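Local structure of ATP-dependent kinase YFH7 (Saccharomyces cerevisiae, 2GA8) at residues 35-40 / 264-269. The protein is an ATP-dependent kinase with a P-loop fold that could be involved in assembly of the endoplasmic reticulum membrane. Sequence-based numbering, arbitrary orientation.
Sequences SGKSTI and ILEGLY. With SO4 (sulfate ion), chain G.
The side chain of Lys-37 runs across that of Glu-266 at about a right angle, its CG lying 3.6 Å from Glu-266 OE1. The lysine is extended through chi2 and chi3 and bends only at its end (chi4 -66°), where CE packs 3.7 Å from Gly-267 C and NZ comes 3.5 Å from Leu-268 CD2. That bend turns NZ to the sulfate, with Lys-37 NZ donating to SO4 O4 at 2.9 Å, while Gly-31 O takes a further hydrogen bond. The same ion is gripped by backbone amides: Gly-36 N reaches SO4 O3 at 2.9 Å, and Ser-38 N points at SO4 O2 with an N-H...O angle of 153°. Gly-34 N and Arg-309 NH1 add to this cage. Across the segments no direct hydrogen bond forms; one water instead donates to both Ser-38 O and Glu-266 OE2, the latter at 2.8 Å. Helix 37-43, with Gly-36 at its N-cap position, lies beside strand 262-267, itself between strands 156-160 and 25-30 in the parallel sheet. Strand 25-30, loop and helix 37-43 have the strand-loop-helix form of a Walker A P-loop, whose residues Gly-31 to Thr-39 are inferred to bind ATP; the sulfate probably marks a phosphate position. Lys-37 NZ is 5.1 Å from Glu-266 OE1, too far for a salt bridge; any attraction between them would act at a distance, and NZ bonds to the sulfate instead.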
ATOM      1  N   SER A  35      11.800  -9.437  -6.109  1.00 12.99           N
ATOM      2  CA  SER A  35      11.042 -10.666  -5.906  1.00 13.24           C
ATOM      3  C   SER A  35       9.876 -10.782  -6.876  1.00 13.45           C
ATOM      4  O   SER A  35       9.303 -11.858  -7.039  1.00 14.72           O
ATOM      5  CB  SER A  35      10.503 -10.721  -4.475  1.00 13.58           C
ATOM      6  OG  SER A  35       9.663  -9.606  -4.234  1.00 13.58           O
ATOM      7  N   GLY A  36       9.522  -9.666  -7.506  1.00 13.18           N
ATOM      8  CA  GLY A  36       8.421  -9.665  -8.450  1.00 14.97           C
ATOM      9  C   GLY A  36       7.092  -9.289  -7.820  1.00 16.07           C
ATOM     10  O   GLY A  36       6.042  -9.449  -8.437  1.00 17.26           O
ATOM     11  N   LYS A  37       7.126  -8.771  -6.598  1.00 16.64           N
ATOM     12  CA  LYS A  37       5.888  -8.401  -5.921  1.00 17.44           C
ATOM     13  C   LYS A  37       5.097  -7.343  -6.683  1.00 16.62           C
ATOM     14  O   LYS A  37       3.869  -7.399  -6.733  1.00 15.32           O
ATOM     15  CB  LYS A  37       6.173  -7.925  -4.493  1.00 18.96           C
ATOM     16  CG  LYS A  37       7.125  -6.751  -4.375  1.00 18.31           C
ATOM     17  CD  LYS A  37       7.352  -6.409  -2.914  1.00 18.80           C
ATOM     18  CE  LYS A  37       8.368  -5.291  -2.750  1.00 17.41           C
ATOM     19  NZ  LYS A  37       9.737  -5.702  -3.190  1.00 19.04           N
ATOM     20  N   SER A  38       5.795  -6.387  -7.282  1.00 15.50           N
ATOM     21  CA  SER A  38       5.129  -5.338  -8.042  1.00 19.06           C
ATOM     22  C   SER A  38       4.324  -5.920  -9.200  1.00 19.36           C
ATOM     23  O   SER A  38       3.133  -5.631  -9.352  1.00 19.65           O
ATOM     24  CB  SER A  38       6.162  -4.336  -8.575  1.00 21.42           C
ATOM     25  OG  SER A  38       5.548  -3.367  -9.410  1.00 28.13           O
ATOM     26  N   THR A  39       4.972  -6.756 -10.007  1.00 19.95           N
ATOM     27  CA  THR A  39       4.325  -7.365 -11.162  1.00 21.30           C
ATOM     28  C   THR A  39       3.212  -8.333 -10.784  1.00 20.85           C
ATOM     29  O   THR A  39       2.165  -8.358 -11.431  1.00 20.75           O
ATOM     30  CB  THR A  39       5.358  -8.097 -12.056  1.00 23.97           C
ATOM     31  OG1 THR A  39       5.949  -9.183 -11.333  1.00 29.65           O
ATOM     32  CG2 THR A  39       6.454  -7.136 -12.480  1.00 23.09           C
ATOM     33  N   ILE A  40       3.432  -9.127  -9.740  1.00 17.75           N
ATOM     34  CA  ILE A  40       2.420 -10.073  -9.296  1.00 16.68           C
ATOM     35  C   ILE A  40       1.169  -9.306  -8.873  1.00 14.95           C
ATOM     36  O   ILE A  40       0.052  -9.679  -9.229  1.00 13.67           O
ATOM     37  CB  ILE A  40       2.936 -10.927  -8.107  1.00 14.90           C
ATOM     38  CG1 ILE A  40       4.046 -11.873  -8.592  1.00 17.03           C
ATOM     39  CG2 ILE A  40       1.794 -11.719  -7.491  1.00 16.58           C
ATOM     40  CD1 ILE A  40       4.801 -12.565  -7.472  1.00 17.78           C
ATOM     41  N   ILE A 264      -5.028  -4.506  -2.945  1.00 10.39           N
ATOM     42  CA  ILE A 264      -3.829  -5.322  -2.932  1.00 11.16           C
ATOM     43  C   ILE A 264      -2.650  -4.444  -2.530  1.00 10.14           C
ATOM     44  O   ILE A 264      -2.225  -3.587  -3.289  1.00 12.10           O
ATOM     45  CB  ILE A 264      -3.578  -5.928  -4.330  1.00 11.84           C
ATOM     46  CG1 ILE A 264      -4.773  -6.800  -4.729  1.00 12.90           C
ATOM     47  CG2 ILE A 264      -2.294  -6.748  -4.323  1.00 15.87           C
ATOM     48  CD1 ILE A 264      -4.873  -7.053  -6.234  1.00 16.04           C
ATOM     49  N   LEU A 265      -2.142  -4.657  -1.321  1.00 10.10           N
ATOM     50  CA  LEU A 265      -1.022  -3.879  -0.822  1.00 11.27           C
ATOM     51  C   LEU A 265       0.245  -4.699  -0.984  1.00 11.68           C
ATOM     52  O   LEU A 265       0.307  -5.838  -0.528  1.00 11.82           O
ATOM     53  CB  LEU A 265      -1.230  -3.533   0.655  1.00 12.49           C
ATOM     54  CG  LEU A 265      -2.507  -2.743   0.960  1.00 15.03           C
ATOM     55  CD1 LEU A 265      -3.618  -3.699   1.362  1.00 15.16           C
ATOM     56  CD2 LEU A 265      -2.240  -1.756   2.082  1.00 16.43           C
ATOM     57  N   GLU A 266       1.243  -4.128  -1.652  1.00 10.92           N
ATOM     58  CA  GLU A 266       2.502  -4.838  -1.861  1.00 11.60           C
ATOM     59  C   GLU A 266       3.645  -3.978  -1.360  1.00 10.27           C
ATOM     60  O   GLU A 266       3.640  -2.759  -1.534  1.00  9.66           O
ATOM     61  CB  GLU A 266       2.698  -5.167  -3.347  1.00 14.21           C
ATOM     62  CG  GLU A 266       2.675  -3.954  -4.264  1.00 15.91           C
ATOM     63  CD  GLU A 266       4.059  -3.449  -4.639  1.00 19.35           C
ATOM     64  OE1 GLU A 266       5.056  -3.862  -4.007  1.00 16.28           O
ATOM     65  OE2 GLU A 266       4.143  -2.618  -5.568  1.00 19.89           O
ATOM     66  N   GLY A 267       4.618  -4.613  -0.721  1.00  9.38           N
ATOM     67  CA  GLY A 267       5.747  -3.861  -0.209  1.00 10.53           C
ATOM     68  C   GLY A 267       6.744  -4.707   0.553  1.00  9.85           C
ATOM     69  O   GLY A 267       6.509  -5.882   0.850  1.00 10.79           O
ATOM     70  N   LEU A 268       7.867  -4.086   0.884  1.00 10.22           N
ATOM     71  CA  LEU A 268       8.942  -4.754   1.602  1.00 10.86           C
ATOM     72  C   LEU A 268       8.658  -5.051   3.069  1.00 12.43           C
ATOM     73  O   LEU A 268       9.001  -6.121   3.577  1.00  9.86           O
ATOM     74  CB  LEU A 268      10.197  -3.881   1.565  1.00 11.82           C
ATOM     75  CG  LEU A 268      10.844  -3.502   0.235  1.00 12.51           C
ATOM     76  CD1 LEU A 268      11.791  -2.326   0.461  1.00 12.94           C
ATOM     77  CD2 LEU A 268      11.590  -4.702  -0.336  1.00 11.31           C
ATOM     78  N   TYR A 269       8.015  -4.101   3.737  1.00 11.36           N
ATOM     79  CA  TYR A 269       7.810  -4.204   5.174  1.00  9.80           C
ATOM     80  C   TYR A 269       6.421  -4.400   5.755  1.00 10.87           C
ATOM     81  O   TYR A 269       6.203  -4.139   6.945  1.00 10.13           O
ATOM     82  CB  TYR A 269       8.480  -2.975   5.802  1.00 11.20           C
ATOM     83  CG  TYR A 269       9.907  -2.802   5.308  1.00 12.28           C
ATOM     84  CD1 TYR A 269      10.835  -3.834   5.448  1.00 13.22           C
ATOM     85  CD2 TYR A 269      10.313  -1.634   4.662  1.00 12.06           C
ATOM     86  CE1 TYR A 269      12.131  -3.714   4.956  1.00 13.91           C
ATOM     87  CE2 TYR A 269      11.622  -1.504   4.163  1.00 14.37           C
ATOM     88  CZ  TYR A 269      12.519  -2.554   4.317  1.00 13.65           C
ATOM     89  OH  TYR A 269      13.801  -2.458   3.826  1.00 15.18           O
TER
HETATM   90  S   SO4 G 403      10.015  -6.136  -6.937  1.00 18.94           S
HETATM   91  O1  SO4 G 403      11.112  -5.189  -6.635  1.00 21.85           O
HETATM   92  O2  SO4 G 403       8.772  -5.381  -7.182  1.00 22.50           O
HETATM   93  O3  SO4 G 403      10.376  -6.939  -8.118  1.00 23.29           O
HETATM   94  O4  SO4 G 403       9.830  -7.041  -5.785  1.00 22.65           O
HETATM   95  O   HOH W   1       2.539  -2.904  -7.797  1.00 22.44           O